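PDB 3III: CocE/NonD family hydrolase from Staphylococcus aureus subsp. aureus COL, which probably hydrolyses ester or peptide bonds as an alpha/beta-hydrolase of the X-Pro dipeptidyl-peptidase (S15) family, its natural substrate not established. Local coordinates for residues 269-274 with 452-457; 371-376 with 395-400; 407-412 with 554-559; 425-430 with 494-499. One frame throughout, in Å; residues are numbered along the deposited sequence. Where two conformers were deposited one is given.

How the contacts relate
Contact 1 joins the hydrolase domain, through the loop after strand 262-267, to the all-beta C-terminal domain; contacts 2, 3 and 4 lie within the latter. Contact 3 pairs neighbouring strands of its eight-stranded sheet, contact 4 packs that sheet on the five-stranded one, and contact 2 joins the two at an outer seam. Contact 1 lies on strand 447-458 and contact 4 on its sheet neighbour 424-432, about 7 Å between centres. Contacts 3 and 4 abut through neighbouring strands 408-417 and 490-503, centres about 9 Å apart. Contact 2, nested inside contact 1 along the chain, closes before contacts 3 and 4 open; 4 nests inside 3. The hydrolase loop thus meets the sandwich near its packed core.

Contact 1. Residues 269-274 with 452-457; sequences STQGLH and VATGWL
Gln271 uses both ends of its side-chain amide against the backbone of 452-457. OE1 accepts a hydrogen bond from Thr454 N at 2.9 Å, and NE2 donates to Val452 O at 3.1 Å in a nearly straight bond (164°). The acceptor lies practically in the amide plane, and the pair of bonds spans Ala453, whose CA sits 3.2 Å from OE1. The chain is extended beyond CG, CD being anti (chi2 175°), which carries the amide across to the strand. NE2 also bonds to Trp268 O, while Val452 O takes a further bond from Arg338, so both atoms are doubly engaged.

Nonpolar contact is slight. Gly272 CA lies 4.1 Å from Trp456 CH2, approaching the indole obliquely; Thr454 CG2 rests over one indole face, toward its rim, and Trp456 NE1 is held by Glu517.

Within the loop, Leu273 N bonds to Thr270 O at 3.0 Å, closing a type II beta turn with Gly272 at its third position. Farther on, His274 NE2 bonds to Ser169 OG, a serine placed as in the nucleophile elbow of alpha/beta-hydrolases. The arrangement is a domain interface in which a side-chain amide clasps a classic beta bulge, Val452 and Ala453 opposite Ile429.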
loop_
_atom_site.group_PDB
_atom_site.type_symbol
_atom_site.label_atom_id
_atom_site.label_comp_id
_atom_site.label_asym_id
_atom_site.label_seq_id
_atom_site.Cartn_x
_atom_site.Cartn_y
_atom_site.Cartn_z
ATOM N N SER A 269 0.433 -8.581 -0.974
ATOM C CA SER A 269 -0.223 -8.605 -2.299
ATOM C C SER A 269 -0.271 -7.221 -3.062
ATOM O O SER A 269 -0.871 -7.120 -4.154
ATOM C CB SER A 269 -1.658 -9.045 -2.109
ATOM O OG SER A 269 -1.789 -10.133 -1.164
ATOM N N THR A 270 0.341 -6.201 -2.472
ATOM C CA THR A 270 0.231 -4.821 -2.987
ATOM C C THR A 270 1.639 -4.216 -3.259
ATOM O O THR A 270 1.878 -2.983 -3.180
ATOM C CB THR A 270 -0.615 -3.989 -2.035
ATOM O OG1 THR A 270 0.082 -3.822 -0.796
ATOM C CG2 THR A 270 -1.962 -4.662 -1.749
ATOM N N GLN A 271 2.576 -5.095 -3.608
ATOM C CA GLN A 271 3.962 -4.662 -3.927
ATOM C C GLN A 271 3.894 -3.888 -5.210
ATOM O O GLN A 271 3.340 -4.382 -6.215
ATOM C CB GLN A 271 4.902 -5.856 -4.037
ATOM C CG GLN A 271 5.070 -6.644 -2.759
ATOM C CD GLN A 271 5.943 -7.898 -2.975
ATOM O OE1 GLN A 271 7.021 -7.822 -3.573
ATOM N NE2 GLN A 271 5.420 -9.054 -2.602
ATOM N N GLY A 272 4.361 -2.648 -5.167
ATOM C CA GLY A 272 4.259 -1.720 -6.283
ATOM C C GLY A 272 3.301 -0.584 -6.073
ATOM O O GLY A 272 3.257 0.373 -6.866
ATOM N N LEU A 273 2.498 -0.666 -5.011
ATOM C CA LEU A 273 1.672 0.475 -4.613
ATOM C C LEU A 273 1.811 0.673 -3.088
ATOM O O LEU A 273 2.752 1.334 -2.671
ATOM C CB LEU A 273 0.217 0.303 -5.050
ATOM C CG LEU A 273 -0.659 1.559 -4.867
ATOM C CD1 LEU A 273 -0.103 2.756 -5.656
ATOM C CD2 LEU A 273 -2.109 1.233 -5.278
ATOM N N HIS A 274 0.943 0.095 -2.274
ATOM C CA HIS A 274 0.927 0.430 -0.838
ATOM C C HIS A 274 1.877 -0.320 0.094
ATOM O O HIS A 274 2.080 0.100 1.242
ATOM C CB HIS A 274 -0.497 0.378 -0.283
ATOM C CG HIS A 274 -1.465 1.259 -1.011
ATOM N ND1 HIS A 274 -1.288 2.618 -1.153
ATOM C CD2 HIS A 274 -2.601 0.950 -1.687
ATOM C CE1 HIS A 274 -2.309 3.115 -1.832
ATOM N NE2 HIS A 274 -3.118 2.120 -2.177
ATOM N N VAL A 452 6.487 -14.092 -5.572
ATOM C CA VAL A 452 6.757 -13.932 -4.128
ATOM C C VAL A 452 7.080 -12.491 -3.779
ATOM O O VAL A 452 6.501 -11.907 -2.856
ATOM C CB VAL A 452 7.935 -14.803 -3.706
ATOM C CG1 VAL A 452 8.496 -14.460 -2.263
ATOM C CG2 VAL A 452 7.582 -16.286 -3.789
ATOM N N ALA A 453 8.041 -11.938 -4.491
ATOM C CA ALA A 453 8.491 -10.549 -4.278
ATOM C C ALA A 453 8.981 -9.930 -5.588
ATOM O O ALA A 453 9.484 -10.610 -6.470
ATOM C CB ALA A 453 9.598 -10.516 -3.207
ATOM N N THR A 454 8.841 -8.616 -5.664
ATOM C CA THR A 454 9.234 -7.852 -6.808
ATOM C C THR A 454 10.097 -6.660 -6.365
ATOM O O THR A 454 9.889 -6.013 -5.264
ATOM C CB THR A 454 7.947 -7.446 -7.557
ATOM O OG1 THR A 454 7.172 -8.644 -7.814
ATOM C CG2 THR A 454 8.213 -6.710 -8.919
ATOM N N GLY A 455 11.020 -6.279 -7.249
ATOM C CA GLY A 455 11.745 -5.011 -7.097
ATOM C C GLY A 455 12.290 -4.454 -8.412
ATOM O O GLY A 455 12.371 -5.170 -9.401
ATOM N N TRP A 456 12.679 -3.184 -8.396
ATOM C CA TRP A 456 13.133 -2.457 -9.593
ATOM C C TRP A 456 14.290 -1.513 -9.306
ATOM O O TRP A 456 14.367 -0.911 -8.224
ATOM C CB TRP A 456 12.010 -1.587 -10.125
ATOM C CG TRP A 456 10.735 -2.266 -10.480
ATOM C CD1 TRP A 456 10.338 -2.647 -11.741
ATOM C CD2 TRP A 456 9.637 -2.538 -9.621
ATOM N NE1 TRP A 456 9.094 -3.193 -11.697
ATOM C CE2 TRP A 456 8.620 -3.123 -10.416
ATOM C CE3 TRP A 456 9.406 -2.355 -8.254
ATOM C CZ2 TRP A 456 7.384 -3.538 -9.879
ATOM C CZ3 TRP A 456 8.210 -2.786 -7.722
ATOM C CH2 TRP A 456 7.199 -3.367 -8.556
ATOM N N LEU A 457 15.167 -1.298 -10.276
ATOM C CA LEU A 457 16.125 -0.216 -10.145
ATOM C C LEU A 457 16.620 0.309 -11.501
ATOM O O LEU A 457 17.000 -0.453 -12.341
ATOM C CB LEU A 457 17.344 -0.685 -9.361
ATOM C CG LEU A 457 18.410 0.395 -9.067
ATOM C CD1 LEU A 457 17.838 1.470 -8.086
ATOM C CD2 LEU A 457 19.722 -0.244 -8.540
#

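Contact 2. Residues 371-376 with 395-400; sequences LNHAKI and FKYTFD
Tyr397 and His373 meet at about a right angle, the edge of the tyrosine turned toward the face of the imidazole in an offset edge-to-face pair. Their ring planes stand at 84° and the centroids are 5.2 Å apart. CE1, CZ and OH of the tyrosine all approach the NE2 side of the histidine, and the hydroxyl comes 2.8 Å from NE2. That hydrogen bond is weak, bent to 115° at the hydrogen, and doubtful because the histidine was deposited in two conformers.

Leu371 crosses both of its neighbours at about a right angle. Its CG and CD2 each lie near Phe395 CB, CG at 3.8 Å, while CB touches Tyr397 CB at 3.9 Å. The Phe395 ring itself leads away from this contact. In the plane of the tyrosine ring, Leu371 O sits at the edge beside CD1, and Phe399 turns one face to Tyr397 CD2, which stands over the ring centre.

Short strand 370-372 meets strand 392-398 at a seam of the C-terminal beta sandwich: 370-372 belongs with 358-365 in one sheet, and 392-398 is the outer strand of the other, next to 508-514. Leu371 N bonds to Lys396 O at 2.9 Å, with the donor well above the carbonyl plane (56°). A water donates to Leu371 O at 2.7 Å and, at 3.2 Å, to Lys396 O, whose carbonyl thereby receives two hydrogen bonds.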
loop_
_atom_site.group_PDB
_atom_site.type_symbol
_atom_site.label_atom_id
_atom_site.label_comp_id
_atom_site.label_asym_id
_atom_site.label_seq_id
_atom_site.Cartn_x
_atom_site.Cartn_y
_atom_site.Cartn_z
ATOM N N LEU A 371 22.007 -20.278 -6.946
ATOM C CA LEU A 371 22.214 -19.525 -5.728
ATOM C C LEU A 371 22.869 -20.490 -4.763
ATOM O O LEU A 371 22.507 -21.671 -4.720
ATOM C CB LEU A 371 20.884 -19.050 -5.135
ATOM C CG LEU A 371 20.023 -18.013 -5.870
ATOM C CD1 LEU A 371 18.648 -17.877 -5.194
ATOM C CD2 LEU A 371 20.744 -16.668 -5.860
ATOM N N ASN A 372 23.820 -19.997 -3.979
ATOM C CA ASN A 372 24.718 -20.874 -3.260
ATOM C C ASN A 372 25.012 -20.407 -1.843
ATOM O O ASN A 372 25.202 -19.215 -1.605
ATOM C CB ASN A 372 26.102 -20.965 -4.005
ATOM C CG ASN A 372 25.987 -21.445 -5.466
ATOM O OD1 ASN A 372 26.189 -22.635 -5.779
ATOM N ND2 ASN A 372 25.648 -20.531 -6.356
ATOM N N HIS A 373 25.160 -21.364 -0.924
ATOM C CA HIS A 373 25.667 -21.078 0.424
ATOM C C HIS A 373 27.015 -20.420 0.448
ATOM O O HIS A 373 27.194 -19.540 1.228
ATOM C CB HIS A 373 25.831 -22.340 1.259
ATOM C CG HIS A 373 24.543 -22.943 1.653
ATOM N ND1 HIS A 373 23.642 -22.287 2.465
ATOM C CD2 HIS A 373 23.975 -24.135 1.332
ATOM C CE1 HIS A 373 22.573 -23.052 2.635
ATOM N NE2 HIS A 373 22.748 -24.179 1.958
ATOM N N ALA A 374 27.949 -20.906 -0.371
ATOM C CA ALA A 374 29.340 -20.474 -0.356
ATOM C C ALA A 374 29.550 -19.431 -1.423
ATOM O O ALA A 374 28.836 -19.439 -2.425
ATOM C CB ALA A 374 30.266 -21.677 -0.628
ATOM N N LYS A 375 30.561 -18.574 -1.242
ATOM C CA LYS A 375 30.941 -17.586 -2.252
ATOM C C LYS A 375 31.453 -18.271 -3.496
ATOM O O LYS A 375 31.993 -19.356 -3.425
ATOM C CB LYS A 375 32.032 -16.637 -1.711
ATOM C CG LYS A 375 31.614 -15.902 -0.419
ATOM C CD LYS A 375 32.398 -14.617 -0.139
ATOM C CE LYS A 375 31.968 -13.469 -1.130
ATOM N NZ LYS A 375 32.641 -12.155 -0.913
ATOM N N ILE A 376 31.322 -17.622 -4.643
ATOM C CA ILE A 376 31.805 -18.189 -5.885
ATOM C C ILE A 376 33.169 -17.560 -6.152
ATOM O O ILE A 376 33.301 -16.364 -6.171
ATOM C CB ILE A 376 30.826 -17.944 -7.050
ATOM C CG1 ILE A 376 29.415 -18.472 -6.694
ATOM C CG2 ILE A 376 31.361 -18.585 -8.301
ATOM C CD1 ILE A 376 29.282 -19.977 -6.610
ATOM N N PHE A 395 18.377 -17.706 -11.242
ATOM C CA PHE A 395 19.226 -18.354 -10.245
ATOM C C PHE A 395 18.402 -19.040 -9.189
ATOM O O PHE A 395 17.531 -18.412 -8.579
ATOM C CB PHE A 395 20.089 -17.310 -9.569
ATOM C CG PHE A 395 20.870 -16.465 -10.534
ATOM C CD1 PHE A 395 22.139 -16.858 -10.942
ATOM C CD2 PHE A 395 20.322 -15.309 -11.076
ATOM C CE1 PHE A 395 22.853 -16.141 -11.838
ATOM C CE2 PHE A 395 21.054 -14.575 -12.033
ATOM C CZ PHE A 395 22.308 -14.966 -12.392
ATOM N N LYS A 396 18.708 -20.301 -8.917
ATOM C CA LYS A 396 17.831 -21.128 -8.092
ATOM C C LYS A 396 18.550 -21.757 -6.931
ATOM O O LYS A 396 19.730 -22.130 -7.058
ATOM C CB LYS A 396 17.215 -22.265 -8.865
ATOM C CG LYS A 396 16.308 -21.856 -9.980
ATOM C CD LYS A 396 15.972 -23.098 -10.793
ATOM C CE LYS A 396 14.936 -22.792 -11.821
ATOM N NZ LYS A 396 15.157 -23.594 -13.040
ATOM N N TYR A 397 17.795 -21.905 -5.840
ATOM C CA TYR A 397 18.185 -22.657 -4.667
ATOM C C TYR A 397 17.016 -23.555 -4.204
ATOM O O TYR A 397 15.914 -23.084 -3.992
ATOM C CB TYR A 397 18.565 -21.685 -3.551
ATOM C CG TYR A 397 18.980 -22.371 -2.286
ATOM C CD1 TYR A 397 20.265 -22.862 -2.134
ATOM C CD2 TYR A 397 18.045 -22.581 -1.241
ATOM C CE1 TYR A 397 20.653 -23.551 -0.983
ATOM C CE2 TYR A 397 18.413 -23.279 -0.093
ATOM C CZ TYR A 397 19.732 -23.746 0.035
ATOM O OH TYR A 397 20.125 -24.435 1.146
ATOM N N THR A 398 17.274 -24.849 -4.056
ATOM C CA THR A 398 16.284 -25.796 -3.580
ATOM C C THR A 398 16.532 -26.049 -2.099
ATOM O O THR A 398 17.625 -26.407 -1.692
ATOM C CB THR A 398 16.383 -27.102 -4.378
ATOM O OG1 THR A 398 15.986 -26.823 -5.733
ATOM C CG2 THR A 398 15.441 -28.167 -3.829
ATOM N N PHE A 399 15.487 -25.870 -1.290
ATOM C CA PHE A 399 15.614 -26.000 0.174
ATOM C C PHE A 399 15.667 -27.441 0.617
ATOM O O PHE A 399 14.964 -28.307 0.091
ATOM C CB PHE A 399 14.478 -25.278 0.883
ATOM C CG PHE A 399 14.547 -23.817 0.699
ATOM C CD1 PHE A 399 15.294 -23.040 1.559
ATOM C CD2 PHE A 399 13.931 -23.221 -0.372
ATOM C CE1 PHE A 399 15.400 -21.680 1.368
ATOM C CE2 PHE A 399 14.049 -21.852 -0.556
ATOM C CZ PHE A 399 14.779 -21.094 0.333
ATOM N N ASP A 400 16.548 -27.674 1.573
ATOM C CA ASP A 400 16.694 -28.992 2.192
ATOM C C ASP A 400 15.814 -29.134 3.418
ATOM O O ASP A 400 15.662 -30.213 3.980
ATOM C CB ASP A 400 18.141 -29.196 2.603
ATOM C CG ASP A 400 19.009 -29.704 1.480
ATOM O OD1 ASP A 400 18.517 -30.491 0.635
ATOM O OD2 ASP A 400 20.226 -29.391 1.487
HETATM O O HOH W 1 21.772 -24.120 -5.701
#

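Contact 3. Residues 407-412 with 554-559; sequences GNMNLK and LIIPIV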
loop_
_atom_site.group_PDB
_atom_site.type_symbol
_atom_site.label_atom_id
_atom_site.label_comp_id
_atom_site.label_asym_id
_atom_site.label_seq_id
_atom_site.Cartn_x
_atom_site.Cartn_y
_atom_site.Cartn_z
ATOM N N GLY A 407 10.093 -10.695 5.420
ATOM C CA GLY A 407 10.736 -9.423 5.455
ATOM C C GLY A 407 11.261 -8.949 4.108
ATOM O O GLY A 407 10.762 -9.376 3.027
ATOM N N ASN A 408 12.205 -8.006 4.161
ATOM C CA ASN A 408 12.855 -7.467 2.964
ATOM C C ASN A 408 13.891 -8.442 2.451
ATOM O O ASN A 408 14.399 -9.239 3.210
ATOM C CB ASN A 408 13.515 -6.115 3.272
ATOM C CG ASN A 408 12.502 -4.940 3.318
ATOM O OD1 ASN A 408 12.215 -4.311 2.280
ATOM N ND2 ASN A 408 12.036 -4.593 4.519
HETATM N N MSE A 409 14.181 -8.389 1.149
HETATM C CA MSE A 409 15.353 -9.065 0.583
HETATM C C MSE A 409 16.079 -8.065 -0.258
HETATM O O MSE A 409 15.472 -7.125 -0.792
HETATM C CB MSE A 409 14.936 -10.234 -0.294
HETATM C CG MSE A 409 13.874 -11.132 0.324
HETATM SE SE MSE A 409 13.800 -12.879 -0.668
HETATM C CE MSE A 409 11.879 -13.383 -0.215
ATOM N N ASN A 410 17.371 -8.305 -0.401
ATOM C CA ASN A 410 18.290 -7.387 -1.056
ATOM C C ASN A 410 19.016 -8.194 -2.107
ATOM O O ASN A 410 19.719 -9.188 -1.785
ATOM C CB ASN A 410 19.283 -6.771 -0.022
ATOM C CG ASN A 410 20.216 -5.751 -0.645
ATOM O OD1 ASN A 410 20.183 -5.522 -1.855
ATOM N ND2 ASN A 410 21.044 -5.101 0.185
ATOM N N LEU A 411 18.862 -7.767 -3.350
ATOM C CA LEU A 411 19.588 -8.395 -4.443
ATOM C C LEU A 411 20.757 -7.515 -4.881
ATOM O O LEU A 411 20.542 -6.453 -5.485
ATOM C CB LEU A 411 18.639 -8.684 -5.610
ATOM C CG LEU A 411 19.333 -9.298 -6.821
ATOM C CD1 LEU A 411 20.011 -10.625 -6.420
ATOM C CD2 LEU A 411 18.303 -9.496 -7.992
ATOM N N LYS A 412 21.982 -7.968 -4.560
ATOM C CA LYS A 412 23.193 -7.266 -4.941
ATOM C C LYS A 412 23.694 -7.840 -6.254
ATOM O O LYS A 412 23.948 -9.049 -6.369
ATOM C CB LYS A 412 24.285 -7.317 -3.879
ATOM C CG LYS A 412 25.443 -6.354 -4.291
ATOM C CD LYS A 412 26.665 -6.524 -3.404
ATOM C CE LYS A 412 27.713 -5.512 -3.675
ATOM N NZ LYS A 412 28.841 -5.749 -2.728
ATOM N N LEU A 554 21.953 -12.646 -2.950
ATOM C CA LEU A 554 20.624 -12.351 -2.451
ATOM C C LEU A 554 20.613 -12.501 -0.935
ATOM O O LEU A 554 20.958 -13.540 -0.414
ATOM C CB LEU A 554 19.580 -13.270 -3.113
ATOM C CG LEU A 554 18.126 -13.029 -2.638
ATOM C CD1 LEU A 554 17.505 -11.681 -3.180
ATOM C CD2 LEU A 554 17.366 -14.308 -3.032
ATOM N N ILE A 555 20.295 -11.440 -0.206
ATOM C CA ILE A 555 20.133 -11.520 1.242
ATOM C C ILE A 555 18.653 -11.920 1.524
ATOM O O ILE A 555 17.748 -11.216 1.100
ATOM C CB ILE A 555 20.415 -10.178 1.923
ATOM C CG1 ILE A 555 21.827 -9.674 1.634
ATOM C CG2 ILE A 555 20.166 -10.249 3.439
ATOM C CD1 ILE A 555 22.904 -10.571 2.094
ATOM N N ILE A 556 18.450 -13.006 2.244
ATOM C CA ILE A 556 17.127 -13.503 2.548
ATOM C C ILE A 556 16.860 -13.479 4.056
ATOM O O ILE A 556 17.747 -13.763 4.840
ATOM C CB ILE A 556 16.888 -14.912 1.986
ATOM C CG1 ILE A 556 17.824 -15.960 2.608
ATOM C CG2 ILE A 556 16.933 -14.873 0.468
ATOM C CD1 ILE A 556 17.477 -17.384 2.152
ATOM N N PRO A 557 15.634 -13.107 4.468
ATOM C CA PRO A 557 15.296 -12.943 5.895
ATOM C C PRO A 557 14.730 -14.221 6.480
ATOM O O PRO A 557 13.501 -14.435 6.503
ATOM C CB PRO A 557 14.190 -11.873 5.851
ATOM C CG PRO A 557 13.509 -12.114 4.443
ATOM C CD PRO A 557 14.686 -12.419 3.584
ATOM N N ILE A 558 15.605 -15.098 6.949
ATOM C CA ILE A 558 15.183 -16.397 7.440
ATOM C C ILE A 558 14.653 -16.198 8.859
ATOM O O ILE A 558 15.346 -15.626 9.743
ATOM C CB ILE A 558 16.327 -17.450 7.462
ATOM C CG1 ILE A 558 16.883 -17.667 6.044
ATOM C CG2 ILE A 558 15.812 -18.795 8.099
ATOM C CD1 ILE A 558 17.872 -18.704 5.909
ATOM N N VAL A 559 13.436 -16.663 9.093
ATOM C CA VAL A 559 12.819 -16.569 10.423
ATOM C C VAL A 559 12.275 -17.917 10.935
ATOM O O VAL A 559 12.120 -18.827 10.179
ATOM C CB VAL A 559 11.690 -15.505 10.394
ATOM C CG1 VAL A 559 12.234 -14.152 10.080
ATOM C CG2 VAL A 559 10.629 -15.831 9.392
#
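Asn410 O receives the N-H of Ile555 at 2.8 Å in a nearly straight bond (167°), and Leu554 CA adds a CA-H...O contact to the same oxygen. The return bond, Asn410 N to Ile555 O, is longer at 3.3 Å; Met409 CA also approaches that oxygen. Asn410 and Ile555 thus form an antiparallel hydrogen-bonded pair, followed by the non-hydrogen-bonded pair Leu411 and Leu554. Strands 408-417 and 553-559 are neighbours in the eight-stranded sheet of the C-terminal beta sandwich, and Leu411 and Leu554 face its core, where both reach Val511 of the other sheet.

The regular pairing stops at Pro557, which has no N-H. Its CD instead lies 3.2 Å from Asn408 O, a buried carbonyl without a hydrogen-bond partner. Close by, the chain turns a corner at Gly407.

Met409, a selenomethionine, spans this place: CG lies 3.6 Å from Pro557 CD, its chain crossing the proline at about a right angle, and SE reaches Ile556 CG2 at 3.9 Å. Leu554 CD1 packs 4.0 Å from Leu411 CB. On the other face the Asn410 amide is held through ND2 by Glu493 and Ile471 O.

Contact 4. Residues 425-430 with 494-499; sequences LFAGIK and IELLPS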
loop_
_atom_site.group_PDB
_atom_site.type_symbol
_atom_site.label_atom_id
_atom_site.label_comp_id
_atom_site.label_asym_id
_atom_site.label_seq_id
_atom_site.Cartn_x
_atom_site.Cartn_y
_atom_site.Cartn_z
ATOM N N LEU A 425 16.587 -2.350 -14.435
ATOM C CA LEU A 425 16.644 -3.730 -13.966
ATOM C C LEU A 425 15.337 -4.062 -13.211
ATOM O O LEU A 425 14.866 -3.290 -12.355
ATOM C CB LEU A 425 17.827 -3.948 -13.042
ATOM C CG LEU A 425 19.264 -3.661 -13.523
ATOM C CD1 LEU A 425 20.298 -3.785 -12.364
ATOM C CD2 LEU A 425 19.612 -4.601 -14.612
ATOM N N PHE A 426 14.773 -5.198 -13.585
ATOM C CA PHE A 426 13.540 -5.715 -13.050
ATOM C C PHE A 426 13.913 -7.004 -12.351
ATOM O O PHE A 426 14.449 -7.919 -12.962
ATOM C CB PHE A 426 12.561 -6.002 -14.184
ATOM C CG PHE A 426 12.053 -4.746 -14.905
ATOM C CD1 PHE A 426 10.784 -4.297 -14.709
ATOM C CD2 PHE A 426 12.867 -4.037 -15.784
ATOM C CE1 PHE A 426 10.287 -3.121 -15.330
ATOM C CE2 PHE A 426 12.374 -2.883 -16.447
ATOM C CZ PHE A 426 11.095 -2.430 -16.249
ATOM N N ALA A 427 13.709 -7.037 -11.050
ATOM C CA ALA A 427 13.986 -8.223 -10.236
ATOM C C ALA A 427 12.723 -8.859 -9.752
ATOM O O ALA A 427 11.694 -8.196 -9.483
ATOM C CB ALA A 427 14.857 -7.885 -9.088
ATOM N N GLY A 428 12.791 -10.185 -9.623
ATOM C CA GLY A 428 11.746 -10.930 -9.033
ATOM C C GLY A 428 12.187 -12.152 -8.264
ATOM O O GLY A 428 13.231 -12.757 -8.563
ATOM N N ILE A 429 11.410 -12.467 -7.224
ATOM C CA ILE A 429 11.568 -13.716 -6.476
ATOM C C ILE A 429 10.353 -14.573 -6.765
ATOM O O ILE A 429 9.200 -14.094 -6.634
ATOM C CB ILE A 429 11.624 -13.467 -4.971
ATOM C CG1 ILE A 429 12.700 -12.429 -4.656
ATOM C CG2 ILE A 429 11.860 -14.844 -4.159
ATOM C CD1 ILE A 429 14.144 -12.858 -5.123
ATOM N N LYS A 430 10.604 -15.828 -7.142
ATOM C CA LYS A 430 9.531 -16.816 -7.431
ATOM C C LYS A 430 9.755 -18.039 -6.524
ATOM O O LYS A 430 10.885 -18.294 -6.071
ATOM C CB LYS A 430 9.579 -17.275 -8.900
ATOM C CG LYS A 430 9.339 -16.195 -9.895
ATOM C CD LYS A 430 9.368 -16.645 -11.331
ATOM C CE LYS A 430 8.893 -15.494 -12.229
ATOM N NZ LYS A 430 7.444 -15.139 -12.045
ATOM N N ILE A 494 19.270 -4.003 -5.148
ATOM C CA ILE A 494 17.884 -3.879 -5.529
ATOM C C ILE A 494 16.997 -4.249 -4.359
ATOM O O ILE A 494 17.137 -5.350 -3.768
ATOM C CB ILE A 494 17.558 -4.751 -6.738
ATOM C CG1 ILE A 494 18.458 -4.359 -7.918
ATOM C CG2 ILE A 494 16.102 -4.579 -7.197
ATOM C CD1 ILE A 494 18.201 -5.220 -9.203
ATOM N N GLU A 495 16.108 -3.317 -4.010
ATOM C CA GLU A 495 15.071 -3.527 -2.938
ATOM C C GLU A 495 13.935 -4.481 -3.407
ATOM O O GLU A 495 13.021 -4.067 -4.114
ATOM C CB GLU A 495 14.485 -2.153 -2.519
ATOM C CG GLU A 495 13.429 -2.167 -1.392
ATOM C CD GLU A 495 12.854 -0.778 -1.115
ATOM O OE1 GLU A 495 13.046 0.125 -1.945
ATOM O OE2 GLU A 495 12.241 -0.557 -0.033
ATOM N N LEU A 496 14.015 -5.737 -3.018
ATOM C CA LEU A 496 12.828 -6.616 -3.086
ATOM C C LEU A 496 11.878 -6.201 -1.930
ATOM O O LEU A 496 12.288 -6.097 -0.798
ATOM C CB LEU A 496 13.184 -8.114 -3.030
ATOM C CG LEU A 496 13.885 -8.752 -4.210
ATOM C CD1 LEU A 496 13.145 -8.505 -5.498
ATOM C CD2 LEU A 496 15.322 -8.258 -4.270
ATOM N N LEU A 497 10.628 -5.913 -2.272
ATOM C CA LEU A 497 9.678 -5.383 -1.333
ATOM C C LEU A 497 9.277 -6.488 -0.372
ATOM O O LEU A 497 9.431 -7.692 -0.691
ATOM C CB LEU A 497 8.489 -4.836 -2.094
ATOM C CG LEU A 497 8.852 -3.551 -2.881
ATOM C CD1 LEU A 497 7.589 -3.144 -3.643
ATOM C CD2 LEU A 497 9.365 -2.396 -1.995
ATOM N N PRO A 498 8.801 -6.094 0.833
ATOM C CA PRO A 498 8.551 -7.074 1.913
ATOM C C PRO A 498 7.536 -8.155 1.509
ATOM O O PRO A 498 6.500 -7.845 0.901
ATOM C CB PRO A 498 7.967 -6.226 3.030
ATOM C CG PRO A 498 8.540 -4.821 2.773
ATOM C CD PRO A 498 8.611 -4.709 1.305
ATOM N N SER A 499 7.896 -9.405 1.826
ATOM C CA SER A 499 7.107 -10.583 1.495
ATOM C C SER A 499 7.235 -11.631 2.624
ATOM O O SER A 499 8.172 -11.610 3.369
ATOM C CB SER A 499 7.577 -11.147 0.157
ATOM O OG SER A 499 8.845 -11.711 0.256
#
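No flat group lies between Leu425, Ala427 and Ile429 and their partners Ile494 and Leu496; the one aromatic ring in the two strands, that of Phe426, leaves from the other face of its sheet and meets the indole of Trp456, ring planes at about 75°. The contact is therefore made by aliphatic branches alone, with no hydrogen bond across it.

Ala427 CB sits between two methyls from the opposing strand, Ile494 CG2 and Leu496 CD1, each 4.0 Å away. To one side, Ile494 CD1 reaches Leu425, touching CB and CD1 alike at 4.1 Å, the two side chains crossing at about a right angle. Ile494 has CG2 anti to the backbone N and CD1 extended (chi2 179°), which sends one branch to the alanine and the other to the leucine. To the other side, Ile429 CG1 lies 3.9 Å from Leu496 CG, again with the chains crossed at about a right angle.

This is face-to-face packing in a beta sandwich: strand 424-432 belongs to the five-stranded sheet, 490-503 to the eight-stranded one. The strand axes come within 8.1 Å at a crossing angle of -41°, a close approach in keeping with the small Ala427 at its middle. Leu496 also packs on Leu411 and Ile494 on Leu413 within their own sheet, while Ile429 touches Leu509 and Val511. On the reverse side of 490-503, two contacts reach the hydrolase domain: Glu495 forms a salt bridge with Arg276 of helix 275-284, and Leu497 meets Gln271.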